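Local coordinates for putative TetR-family transcriptional regulator (Syntrophomonas wolfei subsp. wolfei, PDB 3LWJ), which probably binds DNA through an N-terminal helix-turn-helix and regulates transcription, at residues Arg14-Leu18 with Asn62-Asp66; Phe67-Ile71 with Val99-Asn103; Ser74-Tyr79 with Glu91-Thr96. All blocks are in the same frame, centred on the assembly; numbering follows the deposited sequence. Where two conformers were deposited one is given.

Contact 1: Arg14-Leu18 with Asn62-Asp66; sequences RQKIL and NLLED
Residues 14-18, from helix 10-28, and residues 62-66, from helix 56-79, are both regular alpha helix, with phi/psi close to -60/-45. Their axes pass 11.5 Å apart at a signed crossing angle of -109°, so the helices meet crosswise, and the nearest CA atoms are those of Leu18 and Leu63, 6.7 Å apart. Leu18 gives up the most surface. Its CA-to-CB bond points toward the other helix; Leu18, in the mt rotamer (chi1 -61°, chi2 177°), sets its CB 3.8 Å from Leu63 CD2 and its CD2 4.2 Å from Asn62 CB. Leucine suits this buried spot, being branched and apolar. In the TetR fold helix 10-28 belongs to the DNA-binding domain and helix 56-79 leads into the regulatory domain, so this crossing joins the two; Phe53 also touches Leu18 and Asn62. One helical turn before Leu18, Arg14 extends with chi1 to chi3 all t and places its guanidinium end-on against Asp66 (chi1 -74°, m). Arginine's long arm spans the gap, its two NH groups gripping a short carboxylate. The salt bridge is two-pronged: Arg14 NH1 donates to Asp66 OD2 at 2.8 Å and Arg14 NH2 to Asp66 OD1 at 2.9 Å.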
# COMPACT_ATOMS: atom_id res chain seq x y z
N ARG A 14 8.93 29.37 6.77
CA ARG A 14 9.04 27.95 6.41
C ARG A 14 7.64 27.35 6.35
O ARG A 14 7.26 26.70 5.37
CB ARG A 14 9.91 27.18 7.42
CG ARG A 14 10.24 25.72 7.03
CD ARG A 14 10.84 24.96 8.22
NE ARG A 14 10.91 23.51 8.05
CZ ARG A 14 10.02 22.61 8.50
NH1 ARG A 14 8.93 22.95 9.17
NH2 ARG A 14 10.24 21.33 8.28
N GLN A 15 6.86 27.61 7.39
CA GLN A 15 5.47 27.14 7.46
C GLN A 15 4.57 27.71 6.36
O GLN A 15 3.70 27.00 5.84
CB GLN A 15 4.83 27.48 8.82
CG GLN A 15 3.49 26.75 9.04
CD GLN A 15 3.66 25.27 8.94
OE1 GLN A 15 4.55 24.71 9.59
NE2 GLN A 15 2.86 24.61 8.09
N LYS A 16 4.72 28.99 6.05
CA LYS A 16 3.87 29.55 5.01
C LYS A 16 4.14 28.82 3.70
O LYS A 16 3.20 28.51 2.97
CB LYS A 16 4.08 31.05 4.82
CG LYS A 16 2.90 31.69 4.08
CD LYS A 16 3.15 33.13 3.66
CE LYS A 16 1.91 33.69 2.96
NZ LYS A 16 2.21 34.88 2.12
N ILE A 17 5.41 28.56 3.39
CA ILE A 17 5.77 27.93 2.10
C ILE A 17 5.19 26.50 2.04
O ILE A 17 4.64 26.09 1.01
CB ILE A 17 7.31 27.95 1.81
CG1 ILE A 17 7.86 29.38 1.76
CG2 ILE A 17 7.62 27.30 0.48
CD1 ILE A 17 9.39 29.45 1.96
N LEU A 18 5.29 25.77 3.15
CA LEU A 18 4.74 24.40 3.26
C LEU A 18 3.22 24.35 3.12
O LEU A 18 2.70 23.49 2.42
CB LEU A 18 5.20 23.74 4.57
CG LEU A 18 6.71 23.56 4.76
CD1 LEU A 18 7.02 22.97 6.13
CD2 LEU A 18 7.35 22.73 3.63
N ASN A 62 10.43 17.88 3.56
CA ASN A 62 10.19 18.69 4.75
C ASN A 62 8.76 18.48 5.30
O ASN A 62 8.57 18.37 6.51
CB ASN A 62 10.52 20.16 4.49
CG ASN A 62 12.04 20.47 4.57
OD1 ASN A 62 12.50 21.03 5.56
ND2 ASN A 62 12.81 20.09 3.54
N LEU A 63 7.76 18.41 4.43
CA LEU A 63 6.38 18.07 4.84
C LEU A 63 6.34 16.70 5.53
O LEU A 63 5.72 16.55 6.56
CB LEU A 63 5.45 18.06 3.62
CG LEU A 63 5.07 19.42 3.04
CD1 LEU A 63 4.48 19.26 1.65
CD2 LEU A 63 4.11 20.15 3.96
N LEU A 64 7.04 15.72 4.97
CA LEU A 64 7.00 14.37 5.53
C LEU A 64 7.86 14.19 6.79
O LEU A 64 7.53 13.37 7.67
CB LEU A 64 7.41 13.34 4.48
CG LEU A 64 6.51 13.20 3.24
CD1 LEU A 64 7.22 12.39 2.13
CD2 LEU A 64 5.18 12.56 3.60
N GLU A 65 8.95 14.92 6.89
CA GLU A 65 9.75 14.97 8.13
C GLU A 65 8.93 15.46 9.33
O GLU A 65 9.00 14.88 10.41
CB GLU A 65 10.93 15.93 7.99
CG GLU A 65 12.12 15.32 7.29
CD GLU A 65 13.17 16.36 6.84
OE1 GLU A 65 13.06 17.57 7.22
OE2 GLU A 65 14.10 15.96 6.10
N ASP A 66 8.21 16.55 9.13
CA ASP A 66 7.34 17.10 10.15
C ASP A 66 6.27 16.08 10.52
O ASP A 66 5.94 15.92 11.67
CB ASP A 66 6.67 18.35 9.62
CG ASP A 66 7.64 19.55 9.54
OD1 ASP A 66 8.84 19.36 9.85
OD2 ASP A 66 7.23 20.67 9.16

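Contact 2: Phe67-Ile71 with Val99-Asn103; sequences FAKQI and VFAQN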
# COMPACT_ATOMS: atom_id res chain seq x y z
N PHE A 67 5.76 15.38 9.51
CA PHE A 67 4.70 14.38 9.68
C PHE A 67 5.19 13.20 10.52
O PHE A 67 4.56 12.82 11.50
CB PHE A 67 4.27 13.92 8.28
CG PHE A 67 2.89 13.29 8.16
CD1 PHE A 67 1.88 13.46 9.11
CD2 PHE A 67 2.60 12.56 7.00
CE1 PHE A 67 0.62 12.89 8.91
CE2 PHE A 67 1.35 12.00 6.80
CZ PHE A 67 0.35 12.17 7.76
N ALA A 68 6.33 12.63 10.13
CA ALA A 68 6.96 11.53 10.90
C ALA A 68 7.21 11.98 12.33
O ALA A 68 6.99 11.23 13.27
CB ALA A 68 8.31 11.09 10.25
N LYS A 69 7.68 13.20 12.48
CA LYS A 69 8.02 13.73 13.76
C LYS A 69 6.79 13.83 14.67
O LYS A 69 6.86 13.54 15.86
CB LYS A 69 8.67 15.11 13.59
CG LYS A 69 9.21 15.64 14.89
CD LYS A 69 9.83 17.01 14.77
CE LYS A 69 10.38 17.41 16.14
NZ LYS A 69 10.79 18.83 16.16
N GLN A 70 5.67 14.25 14.10
CA GLN A 70 4.41 14.36 14.86
C GLN A 70 3.84 12.97 15.27
O GLN A 70 3.38 12.79 16.41
CB GLN A 70 3.40 15.16 14.05
CG GLN A 70 2.09 15.52 14.76
CD GLN A 70 1.07 16.11 13.78
OE1 GLN A 70 1.43 16.48 12.65
NE2 GLN A 70 -0.20 16.17 14.20
N ILE A 71 3.91 12.00 14.35
CA ILE A 71 3.53 10.60 14.64
C ILE A 71 4.41 10.03 15.78
O ILE A 71 3.89 9.52 16.79
CB ILE A 71 3.67 9.70 13.35
CG1 ILE A 71 2.68 10.15 12.25
CG2 ILE A 71 3.47 8.21 13.67
CD1 ILE A 71 2.90 9.46 10.89
N VAL A 99 -3.35 11.12 13.72
CA VAL A 99 -2.40 12.10 13.15
C VAL A 99 -2.65 12.19 11.63
O VAL A 99 -2.71 13.28 11.08
CB VAL A 99 -0.92 11.73 13.47
CG1 VAL A 99 0.03 12.68 12.79
CG2 VAL A 99 -0.66 11.73 14.97
N PHE A 100 -2.84 11.04 10.98
CA PHE A 100 -3.18 11.05 9.56
C PHE A 100 -4.38 11.98 9.32
O PHE A 100 -4.31 12.85 8.46
CB PHE A 100 -3.51 9.65 9.02
CG PHE A 100 -2.34 8.70 8.93
CD1 PHE A 100 -1.07 9.13 8.80
CD2 PHE A 100 -2.58 7.35 8.89
CE1 PHE A 100 -0.01 8.24 8.68
CE2 PHE A 100 -1.53 6.46 8.78
CZ PHE A 100 -0.23 6.93 8.67
N ALA A 101 -5.46 11.80 10.08
CA ALA A 101 -6.69 12.57 9.91
C ALA A 101 -6.52 14.09 10.17
O ALA A 101 -7.19 14.92 9.53
CB ALA A 101 -7.81 12.00 10.79
N GLN A 102 -5.64 14.45 11.09
CA GLN A 102 -5.35 15.86 11.36
C GLN A 102 -4.57 16.51 10.23
O GLN A 102 -4.61 17.73 10.10
CB GLN A 102 -4.57 16.03 12.67
CG GLN A 102 -5.49 15.98 13.91
CD GLN A 102 -4.77 15.48 15.16
OE1 GLN A 102 -3.53 15.54 15.27
NE2 GLN A 102 -5.55 14.96 16.11
N ASN A 103 -3.88 15.69 9.43
CA ASN A 103 -3.13 16.14 8.26
C ASN A 103 -3.74 15.51 7.00
O ASN A 103 -3.07 14.75 6.29
CB ASN A 103 -1.65 15.69 8.37
CG ASN A 103 -0.93 16.32 9.57
OD1 ASN A 103 -0.12 17.24 9.38
ND2 ASN A 103 -1.24 15.85 10.80
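Val99 is the central bump of this interface. Its CA-to-CB bond points toward helix 56-79, and its CG1 methyl sits in a hollow walled by three side chains of that helix: Val99 CG1 lies 3.9 Å from Phe67 CE1, 3.7 Å from Gln70 CD and 3.7 Å from Ile71 CG1. A compact beta-branched residue fits here because the backbones come close, with the CA atoms of Ile71 and Val99 6.3 Å apart; toward Phe67 and Asn103 the CA separation widens to 8.2 Å. The larger Phe67 fills that wider gap. Its t rotamer (chi1 -159°) swings the ring across to the other helix, where Phe67 CZ comes 3.5 Å from Phe100 CD1 and Phe67 CE1 3.6 Å from Asn103 CB. The two rings meet obliquely, centroids 5.8 Å apart and planes at 59°, with Phe67 CZ at the edge of the Phe100 ring. Here helices 56-79 and 85-102 pack together within the all-helical regulatory domain of the TetR fold, with Leu131 of helix 118-144 touching Ile71 and Leu168 of helix 153-173 touching Phe100. Phe100 starts out pointing away, yet its ring returns, CE1 lying 3.9 Å from Ile71 CD1. On the more open flank the packing turns polar. Asn103, the first residue to leave helical phi/psi, donates from ND2 to Val99 O at 3.0 Å and to Gln70 OE1 at 3.3 Å; an amide suits because its NH2 has two hydrogens to give, one for its own helix end and one for the neighbouring helix.

Contact 3: Ser74-Tyr79 with Glu91-Thr96; sequences SISEYY and ETKRLT. With EDO (1,2-ethanediol), chain B.
Both segments are alpha-helical, 74-79 on helix 56-79 and 91-96 on helix 85-102. Their axes run roughly antiparallel (143°), 10.1 Å apart at closest approach, with Ile75 CA and Thr92 CA 6.0 Å apart: consecutive helices of the TetR regulatory domain packed as a hairpin. Apolar contacts dominate. Thr92 (chi1 49°, p) turns its methyl into the interface, with CG2 3.5 Å from Ile75 CG2, 3.7 Å from Tyr79 CE1 and 4.1 Å from Tyr78 CD2, at that ring's edge. Leu95 CD1 packs 3.9 Å from Tyr78 CB. Separately, the Tyr78 (chi1 t) phenol OH touches the Glu91 CB methylene at 3.6 Å, by van der Waals contact.

Polar groups mostly bond within their own helix. Threonine suits position 92: its methyl serves the interface while its hydroxyl bonds Arg88 O. Lys93 NZ donates to Thr92 OG1 (2.9 Å); Glu91 OE2 forms a salt bridge with Arg94 NH2 (2.8 Å).

A water lies 2.7 Å from Tyr79 OH and donates a weak hydrogen bond to Thr92 OG1 at 3.4 Å, beside 1,2-ethanediol probably from crystallisation. Lacking direct hydrogen bonds between the segments, the contact rests mainly on fitted methyls and rings, with a water-mediated link at its edge.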
# COMPACT_ATOMS: atom_id res chain seq x y z
N SER A 74 3.87 11.91 19.28
CA SER A 74 2.59 11.55 19.89
C SER A 74 2.66 10.19 20.59
O SER A 74 2.21 10.03 21.72
CB SER A 74 1.49 11.53 18.83
OG SER A 74 1.40 12.79 18.20
N ILE A 75 3.26 9.21 19.93
CA ILE A 75 3.40 7.87 20.47
C ILE A 75 4.33 7.91 21.71
O ILE A 75 3.99 7.39 22.80
CB ILE A 75 3.94 6.91 19.40
CG1 ILE A 75 2.91 6.71 18.27
CG2 ILE A 75 4.27 5.53 19.99
CD1 ILE A 75 3.40 5.87 17.09
N SER A 76 5.49 8.54 21.54
CA SER A 76 6.50 8.65 22.63
C SER A 76 5.96 9.37 23.85
O SER A 76 6.24 8.97 24.99
CB SER A 76 7.77 9.35 22.12
OG SER A 76 8.26 8.68 20.98
N GLU A 77 5.18 10.41 23.64
CA GLU A 77 4.50 11.07 24.76
C GLU A 77 3.52 10.14 25.49
O GLU A 77 3.45 10.14 26.70
CB GLU A 77 3.76 12.31 24.27
CG GLU A 77 4.69 13.49 24.00
CD GLU A 77 4.15 14.47 22.97
OE1 GLU A 77 2.94 14.45 22.67
OE2 GLU A 77 4.97 15.26 22.44
N TYR A 78 2.76 9.35 24.74
CA TYR A 78 1.80 8.42 25.34
C TYR A 78 2.51 7.35 26.21
O TYR A 78 2.00 6.93 27.26
CB TYR A 78 0.97 7.74 24.22
CG TYR A 78 -0.01 6.68 24.68
CD1 TYR A 78 -0.91 6.92 25.70
CD2 TYR A 78 -0.04 5.44 24.08
CE1 TYR A 78 -1.83 5.94 26.09
CE2 TYR A 78 -0.94 4.46 24.48
CZ TYR A 78 -1.82 4.71 25.48
OH TYR A 78 -2.70 3.72 25.83
N TYR A 79 3.67 6.92 25.74
CA TYR A 79 4.53 5.97 26.44
C TYR A 79 4.96 6.43 27.84
O TYR A 79 5.31 5.60 28.67
CB TYR A 79 5.81 5.71 25.62
CG TYR A 79 5.69 4.75 24.45
CD1 TYR A 79 4.44 4.37 23.93
CD2 TYR A 79 6.84 4.22 23.86
CE1 TYR A 79 4.36 3.48 22.84
CE2 TYR A 79 6.76 3.31 22.78
CZ TYR A 79 5.51 2.95 22.29
OH TYR A 79 5.42 2.05 21.22
N GLU A 91 -3.45 1.05 21.09
CA GLU A 91 -3.80 2.47 21.09
C GLU A 91 -2.87 3.30 20.25
O GLU A 91 -3.30 4.34 19.74
CB GLU A 91 -3.80 3.08 22.49
CG GLU A 91 -5.08 3.01 23.21
CD GLU A 91 -6.29 3.46 22.41
OE1 GLU A 91 -6.36 4.62 21.94
OE2 GLU A 91 -7.18 2.61 22.29
N THR A 92 -1.60 2.90 20.12
CA THR A 92 -0.70 3.67 19.27
C THR A 92 -1.18 3.68 17.79
O THR A 92 -0.94 4.62 17.07
CB THR A 92 0.77 3.25 19.34
OG1 THR A 92 0.91 1.81 19.19
CG2 THR A 92 1.40 3.70 20.68
N LYS A 93 -1.90 2.63 17.39
CA LYS A 93 -2.38 2.56 16.00
C LYS A 93 -3.52 3.57 15.85
O LYS A 93 -3.52 4.36 14.92
CB LYS A 93 -2.82 1.14 15.66
CG LYS A 93 -1.78 0.07 15.91
CD LYS A 93 -0.44 0.36 15.28
CE LYS A 93 0.59 -0.61 15.79
NZ LYS A 93 1.08 -0.29 17.17
N ARG A 94 -4.42 3.64 16.82
CA ARG A 94 -5.41 4.70 16.81
C ARG A 94 -4.78 6.10 16.79
O ARG A 94 -5.14 6.94 15.95
CB ARG A 94 -6.41 4.56 17.95
CG ARG A 94 -7.25 5.78 18.12
CD ARG A 94 -8.62 5.53 18.76
NE ARG A 94 -8.65 4.51 19.80
CZ ARG A 94 -9.64 3.63 19.95
NH1 ARG A 94 -10.67 3.65 19.11
NH2 ARG A 94 -9.61 2.73 20.95
N LEU A 95 -3.83 6.36 17.69
CA LEU A 95 -3.09 7.63 17.65
C LEU A 95 -2.55 7.93 16.29
O LEU A 95 -2.68 9.07 15.83
CB LEU A 95 -1.89 7.66 18.61
CG LEU A 95 -2.16 8.04 20.03
CD1 LEU A 95 -0.84 8.04 20.80
CD2 LEU A 95 -2.89 9.40 20.10
N THR A 96 -1.89 6.96 15.65
CA THR A 96 -1.27 7.21 14.36
C THR A 96 -2.36 7.58 13.37
O THR A 96 -2.20 8.53 12.61
CB THR A 96 -0.50 5.99 13.81
OG1 THR A 96 0.53 5.63 14.73
CG2 THR A 96 0.08 6.31 12.45
C1 EDO B . 5.41 0.51 17.00
O1 EDO B . 5.05 1.70 17.75
C2 EDO B . 4.35 -0.54 16.67
O2 EDO B . 3.77 -1.21 17.81
O HOH W 1 3.48 0.16 20.77

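In the fold
From the N terminus, helix 10-28 opens contact 1, which closes when the chain has passed through the predicted helix-turn-helix and entered helix 56-79; the loop thus encloses the DNA-binding motif. Contact 2 opens immediately afterward, at residue 67, so the two are in series, their centres 12 Å apart. Further along the same helix, contact 3 opens at residue 74 and closes on helix 85-102 before contact 2 does, and so is nested inside its loop. Contacts 2 and 3 touch through Val99 with Ser74 and Ile71 with Thr96, forming one continuous interhelical seam. Helix 56-79 serves all three, connecting the N-terminal domain to the regulatory helices.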